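Local coordinates for protein walker-Type ATPase (Pyrococcus abyssi, PDB 2QEN) that is of unknown function but binds ADP and magnesium through a Walker-type nucleotide site, consistent with a role as an archaeal P-loop ATPase, at residues Q89-Q92 with S93-I97; P202-K205 with D206-V209; R316-A319 with L320-L324. The protein carries 1 engineered substitution. All coordinates share one frame; numbering follows the deposited sequence.

Interaction 1 (Q89-Q92 with S93-I97)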
loop_
_atom_site.group_PDB
_atom_site.type_symbol
_atom_site.label_atom_id
_atom_site.label_comp_id
_atom_site.label_asym_id
_atom_site.label_seq_id
_atom_site.Cartn_x
_atom_site.Cartn_y
_atom_site.Cartn_z
ATOM N N GLN A 89 -20.556 9.125 -17.445
ATOM C CA GLN A 89 -21.909 8.612 -17.674
ATOM C C GLN A 89 -22.121 7.207 -17.089
ATOM O O GLN A 89 -23.216 6.879 -16.630
ATOM C CB GLN A 89 -22.243 8.633 -19.165
ATOM C CG GLN A 89 -22.726 9.975 -19.671
ATOM C CD GLN A 89 -22.939 9.979 -21.167
ATOM O OE1 GLN A 89 -21.980 9.973 -21.942
ATOM N NE2 GLN A 89 -24.200 9.982 -21.584
ATOM N N LYS A 90 -21.071 6.391 -17.115
ATOM C CA LYS A 90 -21.074 5.083 -16.463
ATOM C C LYS A 90 -21.257 5.226 -14.947
ATOM O O LYS A 90 -22.017 4.469 -14.333
ATOM C CB LYS A 90 -19.775 4.329 -16.779
ATOM C CG LYS A 90 -19.756 2.886 -16.292
ATOM C CD LYS A 90 -18.410 2.226 -16.525
ATOM C CE LYS A 90 -18.522 0.720 -16.360
ATOM N NZ LYS A 90 -17.202 0.041 -16.539
ATOM N N PHE A 91 -20.563 6.209 -14.366
ATOM C CA PHE A 91 -20.652 6.544 -12.943
ATOM C C PHE A 91 -22.054 7.010 -12.548
ATOM O O PHE A 91 -22.632 6.524 -11.570
ATOM C CB PHE A 91 -19.639 7.639 -12.611
ATOM C CG PHE A 91 -19.189 7.638 -11.188
ATOM C CD1 PHE A 91 -18.164 6.787 -10.769
ATOM C CD2 PHE A 91 -19.774 8.491 -10.259
ATOM C CE1 PHE A 91 -17.742 6.776 -9.446
ATOM C CE2 PHE A 91 -19.356 8.486 -8.930
ATOM C CZ PHE A 91 -18.340 7.623 -8.527
ATOM N N GLN A 92 -22.583 7.951 -13.328
ATOM C CA GLN A 92 -23.926 8.484 -13.160
ATOM C C GLN A 92 -25.005 7.412 -13.315
ATOM O O GLN A 92 -26.043 7.481 -12.664
ATOM C CB GLN A 92 -24.178 9.595 -14.181
ATOM C CG GLN A 92 -23.387 10.863 -13.926
ATOM C CD GLN A 92 -23.544 11.894 -15.032
ATOM O OE1 GLN A 92 -23.394 11.586 -16.218
ATOM N NE2 GLN A 92 -23.828 13.130 -14.647
ATOM N N SER A 93 -24.773 6.439 -14.191
ATOM C CA SER A 93 -25.717 5.338 -14.367
ATOM C C SER A 93 -25.676 4.389 -13.163
ATOM O O SER A 93 -26.720 3.936 -12.700
ATOM C CB SER A 93 -25.441 4.588 -15.677
ATOM O OG SER A 93 -26.148 3.360 -15.737
ATOM N N LYS A 94 -24.471 4.109 -12.662
ATOM C CA LYS A 94 -24.274 3.198 -11.533
ATOM C C LYS A 94 -24.812 3.767 -10.220
ATOM O O LYS A 94 -25.494 3.076 -9.463
ATOM C CB LYS A 94 -22.788 2.844 -11.373
ATOM C CG LYS A 94 -22.513 1.719 -10.373
ATOM C CD LYS A 94 -21.040 1.616 -10.038
ATOM C CE LYS A 94 -20.683 0.241 -9.474
ATOM N NZ LYS A 94 -19.220 0.134 -9.130
ATOM N N PHE A 95 -24.487 5.030 -9.952
ATOM C CA PHE A 95 -24.861 5.658 -8.694
ATOM C C PHE A 95 -26.062 6.581 -8.830
ATOM O O PHE A 95 -26.465 7.212 -7.864
ATOM C CB PHE A 95 -23.658 6.367 -8.068
ATOM C CG PHE A 95 -22.546 5.433 -7.703
ATOM C CD1 PHE A 95 -22.717 4.491 -6.682
ATOM C CD2 PHE A 95 -21.337 5.469 -8.389
ATOM C CE1 PHE A 95 -21.693 3.604 -6.349
ATOM C CE2 PHE A 95 -20.299 4.592 -8.055
ATOM C CZ PHE A 95 -20.479 3.659 -7.033
ATOM N N LYS A 96 -26.637 6.634 -10.031
ATOM C CA LYS A 96 -27.846 7.417 -10.303
ATOM C C LYS A 96 -27.666 8.882 -9.922
ATOM O O LYS A 96 -28.380 9.405 -9.069
ATOM C CB LYS A 96 -29.071 6.790 -9.622
ATOM C CG LYS A 96 -29.363 5.359 -10.070
ATOM C CD LYS A 96 -30.121 5.299 -11.396
ATOM C CE LYS A 96 -30.084 3.884 -11.970
ATOM N NZ LYS A 96 -31.169 3.610 -12.968
ATOM N N ILE A 97 -26.688 9.522 -10.560
ATOM C CA ILE A 97 -26.348 10.932 -10.331
ATOM C C ILE A 97 -26.859 11.808 -11.478
ATOM O O ILE A 97 -26.648 11.493 -12.650
ATOM C CB ILE A 97 -24.813 11.131 -10.207
ATOM C CG1 ILE A 97 -24.260 10.353 -9.011
ATOM C CG2 ILE A 97 -24.467 12.614 -10.078
ATOM C CD1 ILE A 97 -22.780 9.985 -9.120
#
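Phe95 points the edge of its ring at the face of Phe91, an edge-to-face pair one helical turn apart in the C-terminal part of helix 88-95. The ring centroids are 4.8 Å apart and the planes meet at 56°, so the arrangement is tilted rather than a strict T. The leading edge is CD2 and CE2 of Phe95: CD2 lies over the centre of the Phe91 ring, while CE2 comes within 3.6 Å of Phe91 CE1. With its CG anti to the backbone N (chi1 -154°), Phe91 carries its ring along the helix toward Phe95, although its CB starts out away from that side. Ile97 takes the rim of the same ring, its CD1 lying near the ring plane at 3.5 Å from Phe91 CD2.

Ile97 reaches this place because the chain turns sharply at Lys96, which has positive phi. Gln92 O then receives Ile97 N on a lone pair at 3.0 Å, a 6→1 bond consistent with a Schellman-type helix end, whereas two residues earlier Phe95 N is bonded to Phe91 O at 2.9 Å in the regular helical manner. The side chain of Gln92 crosses Ile97 at about a right angle, and its NE2 is hydrogen-bonded to Leu99 O and Asn100 OD1 in the following loop. The chemistry implies a turn after helix 88-95 fixed by backbone bonds, with Phe91, Phe95 and Ile97 lying together on the side that meets Pro56 and helix 113-127.

Interaction 2 (P202-K205 with D206-V209)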
loop_
_atom_site.group_PDB
_atom_site.type_symbol
_atom_site.label_atom_id
_atom_site.label_comp_id
_atom_site.label_asym_id
_atom_site.label_seq_id
_atom_site.Cartn_x
_atom_site.Cartn_y
_atom_site.Cartn_z
ATOM N N PRO A 202 -0.983 -8.924 8.245
ATOM C CA PRO A 202 -1.000 -10.300 7.733
ATOM C C PRO A 202 -2.053 -11.154 8.422
ATOM O O PRO A 202 -2.295 -10.974 9.612
ATOM C CB PRO A 202 0.390 -10.836 8.112
ATOM C CG PRO A 202 1.265 -9.647 8.160
ATOM C CD PRO A 202 0.378 -8.515 8.657
ATOM N N PHE A 203 -2.670 -12.067 7.676
ATOM C CA PHE A 203 -3.570 -13.065 8.239
ATOM C C PHE A 203 -2.866 -13.829 9.354
ATOM O O PHE A 203 -1.657 -14.085 9.268
ATOM C CB PHE A 203 -3.981 -14.096 7.174
ATOM C CG PHE A 203 -4.807 -13.539 6.033
ATOM C CD1 PHE A 203 -5.705 -12.477 6.228
ATOM C CD2 PHE A 203 -4.721 -14.122 4.761
ATOM C CE1 PHE A 203 -6.478 -11.988 5.167
ATOM C CE2 PHE A 203 -5.501 -13.639 3.697
ATOM C CZ PHE A 203 -6.369 -12.568 3.898
ATOM N N ASP A 204 -3.617 -14.219 10.383
ATOM C CA ASP A 204 -3.084 -15.154 11.365
ATOM C C ASP A 204 -2.929 -16.566 10.764
ATOM O O ASP A 204 -3.308 -16.806 9.612
ATOM C CB ASP A 204 -3.867 -15.116 12.700
ATOM C CG ASP A 204 -5.302 -15.667 12.608
ATOM O OD1 ASP A 204 -5.654 -16.403 11.668
ATOM O OD2 ASP A 204 -6.090 -15.381 13.542
ATOM N N LYS A 205 -2.336 -17.477 11.528
ATOM C CA LYS A 205 -2.132 -18.859 11.104
ATOM C C LYS A 205 -3.388 -19.507 10.528
ATOM O O LYS A 205 -3.385 -19.968 9.386
ATOM C CB LYS A 205 -1.638 -19.687 12.290
ATOM C CG LYS A 205 -0.216 -20.206 12.178
ATOM C CD LYS A 205 -0.177 -21.660 11.703
ATOM C CE LYS A 205 -0.890 -22.602 12.648
ATOM N NZ LYS A 205 -1.117 -23.942 12.007
ATOM N N ASP A 206 -4.454 -19.529 11.325
ATOM C CA ASP A 206 -5.688 -20.226 10.956
ATOM C C ASP A 206 -6.392 -19.622 9.741
ATOM O O ASP A 206 -6.978 -20.349 8.939
ATOM C CB ASP A 206 -6.645 -20.323 12.158
ATOM C CG ASP A 206 -6.196 -21.363 13.187
ATOM O OD1 ASP A 206 -5.160 -22.034 12.978
ATOM O OD2 ASP A 206 -6.888 -21.520 14.211
ATOM N N THR A 207 -6.339 -18.295 9.625
ATOM C CA THR A 207 -6.886 -17.570 8.479
ATOM C C THR A 207 -6.101 -17.916 7.206
ATOM O O THR A 207 -6.696 -18.235 6.178
ATOM C CB THR A 207 -6.928 -16.041 8.749
ATOM O OG1 THR A 207 -7.622 -15.789 9.983
ATOM C CG2 THR A 207 -7.644 -15.294 7.633
ATOM N N SER A 208 -4.770 -17.886 7.287
ATOM C CA SER A 208 -3.907 -18.318 6.172
ATOM C C SER A 208 -4.235 -19.725 5.655
ATOM O O SER A 208 -4.362 -19.925 4.450
ATOM C CB SER A 208 -2.431 -18.249 6.565
ATOM O OG SER A 208 -2.082 -16.932 6.930
ATOM N N VAL A 209 -4.358 -20.680 6.579
ATOM C CA VAL A 209 -4.755 -22.058 6.271
ATOM C C VAL A 209 -6.114 -22.103 5.571
ATOM O O VAL A 209 -6.264 -22.754 4.533
ATOM C CB VAL A 209 -4.753 -22.958 7.571
ATOM C CG1 VAL A 209 -5.621 -24.206 7.403
ATOM C CG2 VAL A 209 -3.318 -23.367 7.942
HETATM O O HOH W 1 -6.080 -12.724 10.489
#
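Hydrogen bonds dominate where Asp204 meets Thr207 at the start of helix 205-217. Asp204 is the N-cap residue, and its OD1 takes two bonds from Thr207: the backbone N at 2.9 Å, nearly along the carboxylate C-O direction, and the hydroxyl OG1 at 2.7 Å, from above the carboxylate plane. Asp204 folds back over the helix start because its CG sits between the backbone N and the carbonyl carbon (chi1 69°). The carbonyl oxygen of Asp204 is gripped twice as well, by Ser208 N at 3.0 Å in an almost straight bond (172°) and by Ser208 OG, also at 3.0 Å, from above the carbonyl plane. A water accepts from Asp204 N and gives a weak bond to Thr207 OG1.

The apolar part is a CH-pi contact: Thr207 CG2 stands over the face of the Phe203 ring, 4.0 Å from its centroid, while Ser208 OG lies near the plane of that ring at its edge. Replacing Thr207 by an alanine would probably cost Asp204 OD1 its hydroxyl bond, leaving the backbone amide bond, and strip that face of Phe203 of its methyl.

Charge plays a looser part: Lys205 NZ and Asp206 OD1 are 4.6 Å apart, beyond a salt bridge, and the lysine also has a long, weak ion pair with Glu229. Phe203 touches the bound ADP, and Thr207 packs on Phe15, an ADP-binding residue. The N-cap carboxylate probably interacts favourably with the helix dipole, and the threonine joins this polar cap to the aromatic side facing the nucleotide.

Interaction 3 (R316-A319 with L320-L324)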
loop_
_atom_site.group_PDB
_atom_site.type_symbol
_atom_site.label_atom_id
_atom_site.label_comp_id
_atom_site.label_asym_id
_atom_site.label_seq_id
_atom_site.Cartn_x
_atom_site.Cartn_y
_atom_site.Cartn_z
ATOM N N ARG A 316 25.382 7.107 11.235
ATOM C CA ARG A 316 24.927 6.604 9.927
ATOM C C ARG A 316 24.074 5.352 10.058
ATOM O O ARG A 316 22.986 5.265 9.473
ATOM C CB ARG A 316 26.112 6.298 9.005
ATOM C CG ARG A 316 26.166 7.141 7.765
ATOM C CD ARG A 316 25.092 6.732 6.749
ATOM N NE ARG A 316 25.643 5.914 5.661
ATOM C CZ ARG A 316 25.177 5.911 4.409
ATOM N NH1 ARG A 316 24.149 6.680 4.064
ATOM N NH2 ARG A 316 25.751 5.142 3.491
ATOM N N LEU A 317 24.567 4.389 10.836
ATOM C CA LEU A 317 23.828 3.159 11.078
ATOM C C LEU A 317 22.427 3.435 11.631
ATOM O O LEU A 317 21.461 2.798 11.215
ATOM C CB LEU A 317 24.607 2.187 11.986
ATOM C CG LEU A 317 23.874 0.841 12.221
ATOM C CD1 LEU A 317 23.592 0.126 10.901
ATOM C CD2 LEU A 317 24.624 -0.065 13.213
ATOM N N TYR A 318 22.330 4.386 12.557
ATOM C CA TYR A 318 21.056 4.752 13.162
ATOM C C TYR A 318 20.094 5.294 12.103
ATOM O O TYR A 318 18.923 4.894 12.056
ATOM C CB TYR A 318 21.237 5.774 14.302
ATOM C CG TYR A 318 19.921 6.203 14.928
ATOM C CD1 TYR A 318 19.354 5.484 15.986
ATOM C CD2 TYR A 318 19.229 7.316 14.449
ATOM C CE1 TYR A 318 18.128 5.868 16.560
ATOM C CE2 TYR A 318 18.003 7.706 15.004
ATOM C CZ TYR A 318 17.459 6.975 16.063
ATOM O OH TYR A 318 16.251 7.370 16.627
ATOM N N ALA A 319 20.603 6.204 11.266
ATOM C CA ALA A 319 19.812 6.799 10.183
ATOM C C ALA A 319 19.350 5.737 9.176
ATOM O O ALA A 319 18.176 5.689 8.815
ATOM C CB ALA A 319 20.599 7.913 9.502
ATOM N N LEU A 320 20.267 4.867 8.766
ATOM C CA LEU A 320 19.958 3.783 7.827
ATOM C C LEU A 320 18.849 2.854 8.336
ATOM O O LEU A 320 17.918 2.536 7.597
ATOM C CB LEU A 320 21.219 2.960 7.484
ATOM C CG LEU A 320 22.334 3.679 6.696
ATOM C CD1 LEU A 320 23.657 2.931 6.722
ATOM C CD2 LEU A 320 21.927 3.978 5.261
ATOM N N LEU A 321 18.959 2.435 9.597
ATOM C CA LEU A 321 17.975 1.547 10.218
ATOM C C LEU A 321 16.611 2.232 10.396
ATOM O O LEU A 321 15.559 1.624 10.155
ATOM C CB LEU A 321 18.496 1.027 11.551
ATOM C CG LEU A 321 19.492 -0.131 11.503
ATOM C CD1 LEU A 321 20.172 -0.239 12.867
ATOM C CD2 LEU A 321 18.796 -1.459 11.110
ATOM N N GLU A 322 16.639 3.496 10.803
ATOM C CA GLU A 322 15.418 4.302 10.910
ATOM C C GLU A 322 14.684 4.445 9.573
ATOM O O GLU A 322 13.460 4.308 9.526
ATOM C CB GLU A 322 15.720 5.669 11.525
ATOM C CG GLU A 322 15.625 5.747 13.075
ATOM C CD GLU A 322 15.790 4.409 13.836
ATOM O OE1 GLU A 322 16.932 3.866 13.964
ATOM O OE2 GLU A 322 14.757 3.924 14.350
ATOM N N ASN A 323 15.427 4.716 8.501
ATOM C CA ASN A 323 14.867 4.775 7.145
ATOM C C ASN A 323 14.225 3.460 6.682
ATOM O O ASN A 323 13.126 3.449 6.137
ATOM C CB ASN A 323 15.938 5.216 6.148
ATOM C CG ASN A 323 16.285 6.694 6.273
ATOM O OD1 ASN A 323 17.249 7.164 5.665
ATOM N ND2 ASN A 323 15.492 7.436 7.044
ATOM N N LEU A 324 14.933 2.363 6.903
ATOM C CA LEU A 324 14.452 1.008 6.636
ATOM C C LEU A 324 13.144 0.688 7.357
ATOM O O LEU A 324 12.254 0.037 6.792
ATOM C CB LEU A 324 15.546 0.014 7.053
ATOM C CG LEU A 324 16.354 -0.776 6.010
ATOM C CD1 LEU A 324 16.236 -0.326 4.516
ATOM C CD2 LEU A 324 17.802 -1.000 6.467
#
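Leu317 and Leu321 meet one turn apart on the buried side of helix 314-326, Leu317 CG lying 3.9 Å from Leu321 CD1 as the two side chains run obliquely across each other. Leu320, also buried, adds to this apolar side, whereas the Arg316 guanidinium over its methyls belongs to the exposed rim. Leu320 CD2 sits over one face of that group, offset toward its edge, at 3.7 Å from Arg316 NH1. The arginine chain bends at chi2 and chi3, which lays the flat group against the leucine, while NH2 makes a weak hydrogen bond to Ser281 OG.

Tyr318 and Glu322 form the more exposed pair, still in close contact. Glu322 folds over one face of the tyrosine ring: CG makes a CH-pi contact 4.0 Å from the ring centroid, and OE1 lies over the same face toward the rim, 3.5 Å from CE1 of Tyr318. Ring and carboxylate planes are only 22° apart. This OE1 also comes within 2.9 Å of Tyr318 O, which is not a hydrogen bond and is probably unfavourable, whereas OE2 forms a salt bridge with Lys325.

The helix belongs to the predicted winged helix-turn-helix region. Leu317 and Leu320 pack on Ile287 of helix 282-292, where Leu320 also meets Tyr284; Leu317, Tyr318 and Leu321 touch Trp298 of helix 298-307, placing helix 314-326 against both.

Overall arrangement
Along the chain the three contacts come in series. Interactions 1 and 2 both belong to the P-loop ATPase part of the protein but stand apart, with centres 38 Å from each other: interaction 1 lies at the C-terminal part of helix 88-95 on the surface, whereas interaction 2 starts helix 205-217 after strand 196-199, an outermost strand of the parallel sheet, and borders the ADP. Interaction 3 lies on helix 314-326 of the winged helix-turn-helix region, its centre 31 Å from that of interaction 2 and 49 Å from that of interaction 1, on the opposite side of the chain's centre from the latter. Of the three, interaction 2 alone adjoins the nucleotide; the other two lie away from the nucleotide and magnesium sites.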